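Local coordinates for protein beta-N-acetylhexosaminidase (Bacteroides fragilis, PDB 4PYS) that probably hydrolyses terminal N-acetylhexosamine residues from glycans, as a glycoside hydrolase of family 20, at residues S41-L50 with D96-R107; E61-W69 with P86-A94. All coordinates share one frame; numbering follows the deposited sequence.

Contact 1: residues S41-L50 with D96-R107; sequences SFIRLFYEKL and DAGFIYAIQSLR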
loop_
_atom_site.group_PDB
_atom_site.type_symbol
_atom_site.label_atom_id
_atom_site.label_comp_id
_atom_site.label_asym_id
_atom_site.label_seq_id
_atom_site.Cartn_x
_atom_site.Cartn_y
_atom_site.Cartn_z
ATOM N N SER A 41 20.209 -0.554 -8.394
ATOM C CA SER A 41 18.794 -0.534 -8.033
ATOM C C SER A 41 18.542 -0.430 -6.528
ATOM O O SER A 41 17.522 0.111 -6.101
ATOM C CB SER A 41 18.124 -1.799 -8.530
ATOM O OG SER A 41 18.549 -2.870 -7.715
ATOM N N PHE A 42 19.454 -0.971 -5.723
ATOM C CA PHE A 42 19.262 -0.970 -4.274
ATOM C C PHE A 42 20.211 -0.035 -3.542
ATOM O O PHE A 42 20.012 0.272 -2.365
ATOM C CB PHE A 42 19.371 -2.391 -3.707
ATOM C CG PHE A 42 20.709 -3.044 -3.922
ATOM C CD1 PHE A 42 21.748 -2.840 -3.025
ATOM C CD2 PHE A 42 20.918 -3.884 -5.006
ATOM C CE1 PHE A 42 22.973 -3.444 -3.212
ATOM C CE2 PHE A 42 22.138 -4.493 -5.199
ATOM C CZ PHE A 42 23.169 -4.274 -4.297
ATOM N N ILE A 43 21.235 0.436 -4.240
ATOM C CA ILE A 43 22.330 1.113 -3.565
ATOM C C ILE A 43 21.990 2.513 -3.031
ATOM O O ILE A 43 22.586 2.961 -2.052
ATOM C CB ILE A 43 23.600 1.139 -4.439
ATOM C CG1 ILE A 43 24.841 1.171 -3.552
ATOM C CG2 ILE A 43 23.563 2.291 -5.436
ATOM C CD1 ILE A 43 24.873 0.036 -2.534
ATOM N N ARG A 44 21.041 3.204 -3.658
ATOM C CA ARG A 44 20.641 4.516 -3.160
ATOM C C ARG A 44 20.042 4.410 -1.751
ATOM O O ARG A 44 20.247 5.293 -0.909
ATOM C CB ARG A 44 19.670 5.199 -4.124
ATOM C CG ARG A 44 20.358 5.811 -5.342
ATOM C CD ARG A 44 19.396 6.639 -6.184
ATOM N NE ARG A 44 18.720 5.831 -7.195
ATOM C CZ ARG A 44 19.223 5.574 -8.401
ATOM N NH1 ARG A 44 20.411 6.060 -8.741
ATOM N NH2 ARG A 44 18.543 4.832 -9.265
ATOM N N LEU A 45 19.332 3.317 -1.487
ATOM C CA LEU A 45 18.761 3.094 -0.155
ATOM C C LEU A 45 19.859 2.828 0.870
ATOM O O LEU A 45 19.796 3.307 2.007
ATOM C CB LEU A 45 17.755 1.939 -0.166
ATOM C CG LEU A 45 17.007 1.667 1.143
ATOM C CD1 LEU A 45 16.141 2.868 1.529
ATOM C CD2 LEU A 45 16.152 0.404 1.041
ATOM N N PHE A 46 20.862 2.056 0.466
ATOM C CA PHE A 46 21.997 1.777 1.337
ATOM C C PHE A 46 22.729 3.069 1.700
ATOM O O PHE A 46 23.075 3.293 2.866
ATOM C CB PHE A 46 22.963 0.795 0.650
ATOM C CG PHE A 46 24.169 0.467 1.480
ATOM C CD1 PHE A 46 24.119 -0.561 2.414
ATOM C CD2 PHE A 46 25.349 1.192 1.340
ATOM C CE1 PHE A 46 25.216 -0.861 3.196
ATOM C CE2 PHE A 46 26.455 0.899 2.119
ATOM C CZ PHE A 46 26.391 -0.133 3.049
ATOM N N TYR A 47 22.975 3.921 0.708
ATOM C CA TYR A 47 23.680 5.180 0.959
ATOM C C TYR A 47 22.875 6.088 1.889
ATOM O O TYR A 47 23.426 6.827 2.704
ATOM C CB TYR A 47 23.970 5.921 -0.350
ATOM C CG TYR A 47 24.952 5.233 -1.278
ATOM C CD1 TYR A 47 25.979 4.435 -0.782
ATOM C CD2 TYR A 47 24.851 5.388 -2.657
ATOM C CE1 TYR A 47 26.872 3.808 -1.637
ATOM C CE2 TYR A 47 25.734 4.771 -3.514
ATOM C CZ TYR A 47 26.744 3.981 -2.999
ATOM O OH TYR A 47 27.623 3.364 -3.860
ATOM N N GLU A 48 21.560 6.029 1.763
ATOM C CA GLU A 48 20.688 6.879 2.556
ATOM C C GLU A 48 20.546 6.410 4.008
ATOM O O GLU A 48 20.447 7.230 4.926
ATOM C CB GLU A 48 19.311 6.939 1.889
ATOM C CG GLU A 48 18.314 7.844 2.585
ATOM C CD GLU A 48 16.942 7.780 1.944
ATOM O OE1 GLU A 48 16.840 7.970 0.709
ATOM O OE2 GLU A 48 15.967 7.533 2.681
ATOM N N LYS A 49 20.543 5.098 4.220
ATOM C CA LYS A 49 20.145 4.550 5.518
ATOM C C LYS A 49 21.303 3.992 6.343
ATOM O O LYS A 49 21.204 3.908 7.568
ATOM C CB LYS A 49 19.088 3.459 5.343
ATOM C CG LYS A 49 17.787 3.895 4.650
ATOM C CD LYS A 49 17.086 5.037 5.387
ATOM C CE LYS A 49 15.634 5.196 4.894
ATOM N NZ LYS A 49 15.008 6.489 5.379
ATOM N N LEU A 50 22.397 3.621 5.679
ATOM C CA LEU A 50 23.488 2.912 6.357
ATOM C C LEU A 50 24.852 3.603 6.264
ATOM O O LEU A 50 25.411 4.023 7.280
ATOM C CB LEU A 50 23.574 1.468 5.844
ATOM C CG LEU A 50 22.393 0.585 6.256
ATOM C CD1 LEU A 50 22.358 -0.710 5.468
ATOM C CD2 LEU A 50 22.492 0.303 7.746
ATOM N N ASP A 96 16.448 -7.863 -6.768
ATOM C CA ASP A 96 16.701 -6.583 -6.104
ATOM C C ASP A 96 15.853 -6.368 -4.854
ATOM O O ASP A 96 16.307 -5.748 -3.902
ATOM C CB ASP A 96 16.496 -5.424 -7.077
ATOM C CG ASP A 96 17.552 -5.384 -8.164
ATOM O OD1 ASP A 96 18.695 -5.834 -7.925
ATOM O OD2 ASP A 96 17.240 -4.865 -9.253
ATOM N N ALA A 97 14.619 -6.867 -4.853
ATOM C CA ALA A 97 13.758 -6.740 -3.671
ATOM C C ALA A 97 14.420 -7.356 -2.444
ATOM O O ALA A 97 14.400 -6.783 -1.349
ATOM C CB ALA A 97 12.412 -7.388 -3.926
ATOM N N GLY A 98 15.004 -8.533 -2.628
ATOM C CA GLY A 98 15.728 -9.184 -1.548
ATOM C C GLY A 98 16.833 -8.324 -0.972
ATOM O O GLY A 98 16.998 -8.263 0.240
ATOM N N PHE A 99 17.593 -7.641 -1.831
ATOM C CA PHE A 99 18.666 -6.779 -1.339
ATOM C C PHE A 99 18.104 -5.610 -0.539
ATOM O O PHE A 99 18.677 -5.187 0.463
ATOM C CB PHE A 99 19.495 -6.238 -2.513
ATOM C CG PHE A 99 20.460 -7.238 -3.100
ATOM C CD1 PHE A 99 21.360 -7.934 -2.289
ATOM C CD2 PHE A 99 20.483 -7.472 -4.474
ATOM C CE1 PHE A 99 22.271 -8.848 -2.851
ATOM C CE2 PHE A 99 21.374 -8.395 -5.036
ATOM C CZ PHE A 99 22.272 -9.077 -4.216
ATOM N N ILE A 100 16.983 -5.074 -0.989
ATOM C CA ILE A 100 16.352 -3.976 -0.266
ATOM C C ILE A 100 15.886 -4.425 1.116
ATOM O O ILE A 100 16.096 -3.734 2.122
ATOM C CB ILE A 100 15.198 -3.382 -1.095
ATOM C CG1 ILE A 100 15.806 -2.572 -2.245
ATOM C CG2 ILE A 100 14.285 -2.505 -0.212
ATOM C CD1 ILE A 100 14.850 -2.179 -3.304
ATOM N N TYR A 101 15.295 -5.607 1.181
ATOM C CA TYR A 101 14.836 -6.100 2.467
ATOM C C TYR A 101 16.008 -6.460 3.369
ATOM O O TYR A 101 15.939 -6.251 4.581
ATOM C CB TYR A 101 13.855 -7.270 2.276
ATOM C CG TYR A 101 12.608 -6.821 1.536
ATOM C CD1 TYR A 101 12.068 -5.561 1.763
ATOM C CD2 TYR A 101 11.999 -7.638 0.584
ATOM C CE1 TYR A 101 10.926 -5.124 1.072
ATOM C CE2 TYR A 101 10.858 -7.214 -0.107
ATOM C CZ TYR A 101 10.334 -5.956 0.149
ATOM O OH TYR A 101 9.210 -5.518 -0.534
ATOM N N ALA A 102 17.093 -6.976 2.792
ATOM C CA ALA A 102 18.312 -7.184 3.586
ATOM C C ALA A 102 18.812 -5.871 4.180
ATOM O O ALA A 102 19.248 -5.825 5.330
ATOM C CB ALA A 102 19.417 -7.851 2.742
ATOM N N ILE A 103 18.763 -4.799 3.389
ATOM C CA ILE A 103 19.168 -3.488 3.876
ATOM C C ILE A 103 18.270 -3.045 5.019
ATOM O O ILE A 103 18.755 -2.505 6.003
ATOM C CB ILE A 103 19.159 -2.430 2.737
ATOM C CG1 ILE A 103 20.365 -2.665 1.816
ATOM C CG2 ILE A 103 19.214 -0.999 3.284
ATOM C CD1 ILE A 103 20.259 -1.936 0.471
ATOM N N GLN A 104 16.969 -3.291 4.908
ATOM C CA GLN A 104 16.064 -2.914 5.994
ATOM C C GLN A 104 16.400 -3.697 7.268
ATOM O O GLN A 104 16.327 -3.163 8.369
ATOM C CB GLN A 104 14.597 -3.151 5.604
ATOM C CG GLN A 104 14.093 -2.297 4.448
ATOM C CD GLN A 104 14.050 -0.807 4.774
ATOM O OE1 GLN A 104 14.402 -0.376 5.880
ATOM N NE2 GLN A 104 13.602 -0.016 3.806
ATOM N N SER A 105 16.769 -4.967 7.126
ATOM C CA SER A 105 17.183 -5.733 8.304
ATOM C C SER A 105 18.502 -5.223 8.903
ATOM O O SER A 105 18.636 -5.140 10.127
ATOM C CB SER A 105 17.265 -7.233 7.991
ATOM O OG SER A 105 15.963 -7.763 7.790
ATOM N N LEU A 106 19.470 -4.889 8.052
ATOM C CA LEU A 106 20.748 -4.359 8.534
ATOM C C LEU A 106 20.533 -3.062 9.312
ATOM O O LEU A 106 21.209 -2.811 10.315
ATOM C CB LEU A 106 21.724 -4.125 7.370
ATOM C CG LEU A 106 22.364 -5.368 6.746
ATOM C CD1 LEU A 106 23.154 -4.995 5.490
ATOM C CD2 LEU A 106 23.269 -6.066 7.754
ATOM N N ARG A 107 19.593 -2.232 8.856
ATOM C CA ARG A 107 19.263 -0.990 9.566
ATOM C C ARG A 107 18.916 -1.253 11.021
ATOM O O ARG A 107 19.353 -0.524 11.916
ATOM C CB ARG A 107 18.036 -0.330 8.940
ATOM C CG ARG A 107 18.271 0.449 7.687
ATOM C CD ARG A 107 16.934 1.029 7.219
ATOM N NE ARG A 107 16.501 2.194 7.995
ATOM C CZ ARG A 107 15.319 2.787 7.826
ATOM N NH1 ARG A 107 14.466 2.307 6.931
ATOM N NH2 ARG A 107 14.994 3.857 8.540
#
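Phe42 lays its ring against Phe99 of helix 96-107. CB of Phe99 sits over one face of the Phe42 ring, 3.9 Å from its centroid, a CH-pi contact, while the rings meet obliquely with planes at 33°. Phe42 CG lies between its backbone N and carbonyl carbon (chi1 62°), which turns the ring towards Phe99. Leu45 sends CD2 to CG2 of Ile100 at 3.7 Å, across two helices running nearly parallel, axes 9.8 Å apart and 9° off. This pair packs on the sheet of the small alpha/beta domain that precedes the catalytic barrel in family 20. From Phe46, CB touches CD1 of Ile103 at 3.8 Å; near the middle of the contact, Ile103 also meets Phe42 with CD1, and Leu45 and Leu50 with CG2, its branched side chain reaching in two directions. Lys49 bends at chi2 and lays its methylenes over one face of the Arg107 guanidinium, CE 3.7 Å from NH1; its ammonium is salt-bridged to Glu48 and Asp154, which probably offsets the nearby like charge. Gln104 OE1 accepts from Arg107 NH1 at 2.9 Å, steadying that plane. Leu50, just past the helix, touches both CG2 of Ile103 (3.8 Å) and CB of Leu106 (4.0 Å) with CD1.

Contact 2: residues E61-W69 with P86-A94; sequences EEVNSHISW and PERIIVEAA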
loop_
_atom_site.group_PDB
_atom_site.type_symbol
_atom_site.label_atom_id
_atom_site.label_comp_id
_atom_site.label_asym_id
_atom_site.label_seq_id
_atom_site.Cartn_x
_atom_site.Cartn_y
_atom_site.Cartn_z
ATOM N N GLU A 61 38.018 -6.960 -6.205
ATOM C CA GLU A 61 38.207 -8.277 -5.595
ATOM C C GLU A 61 37.365 -8.436 -4.335
ATOM O O GLU A 61 37.541 -7.692 -3.368
ATOM C CB GLU A 61 39.684 -8.506 -5.269
ATOM C CG GLU A 61 40.560 -8.705 -6.493
ATOM C CD GLU A 61 40.197 -9.963 -7.260
ATOM O OE1 GLU A 61 39.783 -9.850 -8.434
ATOM O OE2 GLU A 61 40.322 -11.067 -6.689
ATOM N N GLU A 62 36.454 -9.407 -4.345
ATOM C CA GLU A 62 35.542 -9.604 -3.219
ATOM C C GLU A 62 36.272 -9.845 -1.898
ATOM O O GLU A 62 35.827 -9.385 -0.841
ATOM C CB GLU A 62 34.566 -10.758 -3.491
ATOM C CG GLU A 62 33.615 -11.023 -2.332
ATOM C CD GLU A 62 32.620 -12.131 -2.612
ATOM O OE1 GLU A 62 32.720 -12.764 -3.685
ATOM O OE2 GLU A 62 31.742 -12.366 -1.754
ATOM N N VAL A 63 37.394 -10.559 -1.964
ATOM C CA VAL A 63 38.104 -10.970 -0.758
ATOM C C VAL A 63 38.540 -9.759 0.080
ATOM O O VAL A 63 38.616 -9.837 1.309
ATOM C CB VAL A 63 39.301 -11.898 -1.093
ATOM C CG1 VAL A 63 40.419 -11.120 -1.755
ATOM C CG2 VAL A 63 39.804 -12.588 0.162
ATOM N N ASN A 64 38.783 -8.632 -0.587
ATOM C CA ASN A 64 39.212 -7.412 0.092
ATOM C C ASN A 64 38.076 -6.535 0.601
ATOM O O ASN A 64 38.320 -5.502 1.228
ATOM C CB ASN A 64 40.101 -6.584 -0.832
ATOM C CG ASN A 64 41.371 -7.303 -1.208
ATOM O OD1 ASN A 64 41.938 -8.043 -0.401
ATOM N ND2 ASN A 64 41.828 -7.097 -2.440
ATOM N N SER A 65 36.842 -6.938 0.326
ATOM C CA SER A 65 35.681 -6.150 0.732
ATOM C C SER A 65 35.223 -6.483 2.158
ATOM O O SER A 65 35.498 -7.571 2.671
ATOM C CB SER A 65 34.530 -6.340 -0.261
ATOM O OG SER A 65 33.885 -7.594 -0.085
ATOM N N HIS A 66 34.560 -5.519 2.794
ATOM C CA HIS A 66 33.929 -5.681 4.103
ATOM C C HIS A 66 32.499 -6.176 3.928
ATOM O O HIS A 66 31.951 -6.867 4.792
ATOM C CB HIS A 66 33.839 -4.332 4.836
ATOM C CG HIS A 66 35.161 -3.721 5.180
ATOM N ND1 HIS A 66 35.559 -2.492 4.698
ATOM C CD2 HIS A 66 36.164 -4.152 5.984
ATOM C CE1 HIS A 66 36.756 -2.200 5.174
ATOM N NE2 HIS A 66 37.145 -3.192 5.958
ATOM N N ILE A 67 31.875 -5.767 2.830
ATOM C CA ILE A 67 30.505 -6.174 2.529
ATOM C C ILE A 67 30.420 -6.596 1.076
ATOM O O ILE A 67 30.864 -5.863 0.197
ATOM C CB ILE A 67 29.503 -5.021 2.743
ATOM C CG1 ILE A 67 29.619 -4.457 4.160
ATOM C CG2 ILE A 67 28.087 -5.504 2.464
ATOM C CD1 ILE A 67 28.671 -3.273 4.429
ATOM N N SER A 68 29.875 -7.780 0.813
ATOM C CA SER A 68 29.630 -8.177 -0.568
ATOM C C SER A 68 28.155 -8.447 -0.819
ATOM O O SER A 68 27.412 -8.869 0.075
ATOM C CB SER A 68 30.502 -9.360 -1.005
ATOM O OG SER A 68 30.496 -10.396 -0.055
ATOM N N TRP A 69 27.736 -8.161 -2.041
ATOM C CA TRP A 69 26.339 -8.264 -2.434
ATOM C C TRP A 69 26.286 -9.291 -3.550
ATOM O O TRP A 69 26.757 -9.030 -4.659
ATOM C CB TRP A 69 25.858 -6.899 -2.929
ATOM C CG TRP A 69 26.026 -5.812 -1.894
ATOM C CD1 TRP A 69 27.147 -5.061 -1.663
ATOM C CD2 TRP A 69 25.044 -5.371 -0.942
ATOM N NE1 TRP A 69 26.920 -4.181 -0.629
ATOM C CE2 TRP A 69 25.638 -4.355 -0.168
ATOM C CE3 TRP A 69 23.724 -5.742 -0.668
ATOM C CZ2 TRP A 69 24.944 -3.692 0.856
ATOM C CZ3 TRP A 69 23.033 -5.083 0.355
ATOM C CH2 TRP A 69 23.645 -4.073 1.102
ATOM N N PRO A 86 33.106 -12.120 11.943
ATOM C CA PRO A 86 34.025 -11.101 12.466
ATOM C C PRO A 86 34.868 -10.416 11.384
ATOM O O PRO A 86 35.514 -9.414 11.680
ATOM C CB PRO A 86 34.936 -11.902 13.404
ATOM C CG PRO A 86 34.097 -13.051 13.847
ATOM C CD PRO A 86 33.246 -13.404 12.657
ATOM N N GLU A 87 34.859 -10.941 10.159
ATOM C CA GLU A 87 35.658 -10.362 9.077
ATOM C C GLU A 87 34.860 -9.595 8.023
ATOM O O GLU A 87 35.369 -8.643 7.434
ATOM C CB GLU A 87 36.503 -11.441 8.392
ATOM N N ARG A 88 33.616 -9.996 7.777
ATOM C CA ARG A 88 32.866 -9.414 6.667
ATOM C C ARG A 88 31.372 -9.665 6.784
ATOM O O ARG A 88 30.922 -10.426 7.642
ATOM C CB ARG A 88 33.358 -10.011 5.346
ATOM C CG ARG A 88 33.038 -11.500 5.212
ATOM C CD ARG A 88 33.514 -12.090 3.892
ATOM N NE ARG A 88 34.967 -12.182 3.805
ATOM C CZ ARG A 88 35.715 -11.384 3.052
ATOM N NH1 ARG A 88 37.027 -11.534 3.020
ATOM N NH2 ARG A 88 35.142 -10.439 2.321
ATOM N N ILE A 89 30.612 -8.996 5.919
ATOM C CA ILE A 89 29.203 -9.291 5.731
ATOM C C ILE A 89 29.021 -9.806 4.319
ATOM O O ILE A 89 29.551 -9.230 3.367
ATOM C CB ILE A 89 28.325 -8.039 5.871
ATOM C CG1 ILE A 89 28.595 -7.348 7.198
ATOM C CG2 ILE A 89 26.848 -8.406 5.747
ATOM C CD1 ILE A 89 27.702 -6.145 7.458
ATOM N N ILE A 90 28.300 -10.908 4.189
ATOM C CA ILE A 90 27.896 -11.389 2.879
ATOM C C ILE A 90 26.393 -11.305 2.799
ATOM O O ILE A 90 25.687 -11.935 3.593
ATOM C CB ILE A 90 28.318 -12.833 2.662
ATOM C CG1 ILE A 90 29.838 -12.938 2.754
ATOM C CG2 ILE A 90 27.858 -13.331 1.290
ATOM C CD1 ILE A 90 30.317 -14.339 2.776
ATOM N N VAL A 91 25.901 -10.516 1.851
ATOM C CA VAL A 91 24.467 -10.387 1.645
ATOM C C VAL A 91 24.123 -11.084 0.343
ATOM O O VAL A 91 24.722 -10.803 -0.696
ATOM C CB VAL A 91 24.034 -8.914 1.530
ATOM C CG1 VAL A 91 22.514 -8.823 1.396
ATOM C CG2 VAL A 91 24.503 -8.117 2.742
ATOM N N GLU A 92 23.168 -12.003 0.397
ATOM C CA GLU A 92 22.728 -12.698 -0.808
ATOM C C GLU A 92 21.247 -12.471 -1.037
ATOM O O GLU A 92 20.482 -12.389 -0.078
ATOM C CB GLU A 92 22.986 -14.197 -0.696
ATOM C CG GLU A 92 24.449 -14.550 -0.638
ATOM C CD GLU A 92 24.659 -15.982 -0.238
ATOM O OE1 GLU A 92 24.446 -16.318 0.948
ATOM O OE2 GLU A 92 25.027 -16.769 -1.122
ATOM N N ALA A 93 20.847 -12.387 -2.306
ATOM C CA ALA A 93 19.433 -12.240 -2.654
ATOM C C ALA A 93 19.172 -12.840 -4.021
ATOM O O ALA A 93 20.088 -12.966 -4.827
ATOM C CB ALA A 93 19.026 -10.763 -2.632
ATOM N N ALA A 94 17.925 -13.216 -4.304
ATOM C CA ALA A 94 17.621 -13.712 -5.650
ATOM C C ALA A 94 17.273 -12.581 -6.607
ATOM O O ALA A 94 17.345 -12.741 -7.825
ATOM C CB ALA A 94 16.497 -14.744 -5.611
HETATM O O HOH W 1 32.622 -9.381 1.884
#
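Ile67 pairs with Ile89, Ser68 with Ile90 and Trp69 with Val91 in a parallel ladder, the short strand axes 4.8 Å apart and 13° off parallel. Its rungs run from Ile89 N to His66 O at 2.8 Å, from Ser68 N to Ile89 O, and from Val91 N to Ser68 O. On one face Ile67 and Ile89 lie side by side, CG1 of Ile67 4.2 Å from CD1 of Ile89. Beyond them Val91 sets CG2 over one face of the Trp69 indole, with CB 3.9 Å from CE3; beta-branched residues suit the strand and a broad ring suits the buried face. On the other face small Ser68 gives its OG to Glu62 OE2, whose carboxylate also pairs with Lys70. Arg88 reaches back past the strand start: bent at chi3 (70°), it directs NH1 to Val63 O at 2.9 Å, almost straight at 177° and within the guanidinium plane. A water accepts from Arg88 NH2 at 2.8 Å and donates to both Ser65 OG and Ser68 OG. Strand 31-35 pairs parallel with 67-71 and strand 80-84 antiparallel with 89-93, so both strands are interior in the mixed sheet of the N-terminal alpha/beta domain of family 20 hexosaminidases.

Contacts 1 and 2 are two layers of one small domain, their centres about 14 Å apart. Along the chain, helix 43-49 comes first, then strands 67-71 and 89-93, then helix 96-109, so the paired strands of contact 2 fall between the helices of contact 1. Strand 89-93 leads almost directly into helix 96-109. The layers meet where Trp69 packs against Phe42 (CE3 to CE1, 3.5 Å) and Phe46, while Val91 CG1 meets Ala102 CB at 3.5 Å. Both helices thus rest on the sheet face bearing Trp69 and Val91 in continuous apolar packing, while polar residues of the pair, such as Lys49 and Gln104, bond to helix 146-158 of the catalytic domain.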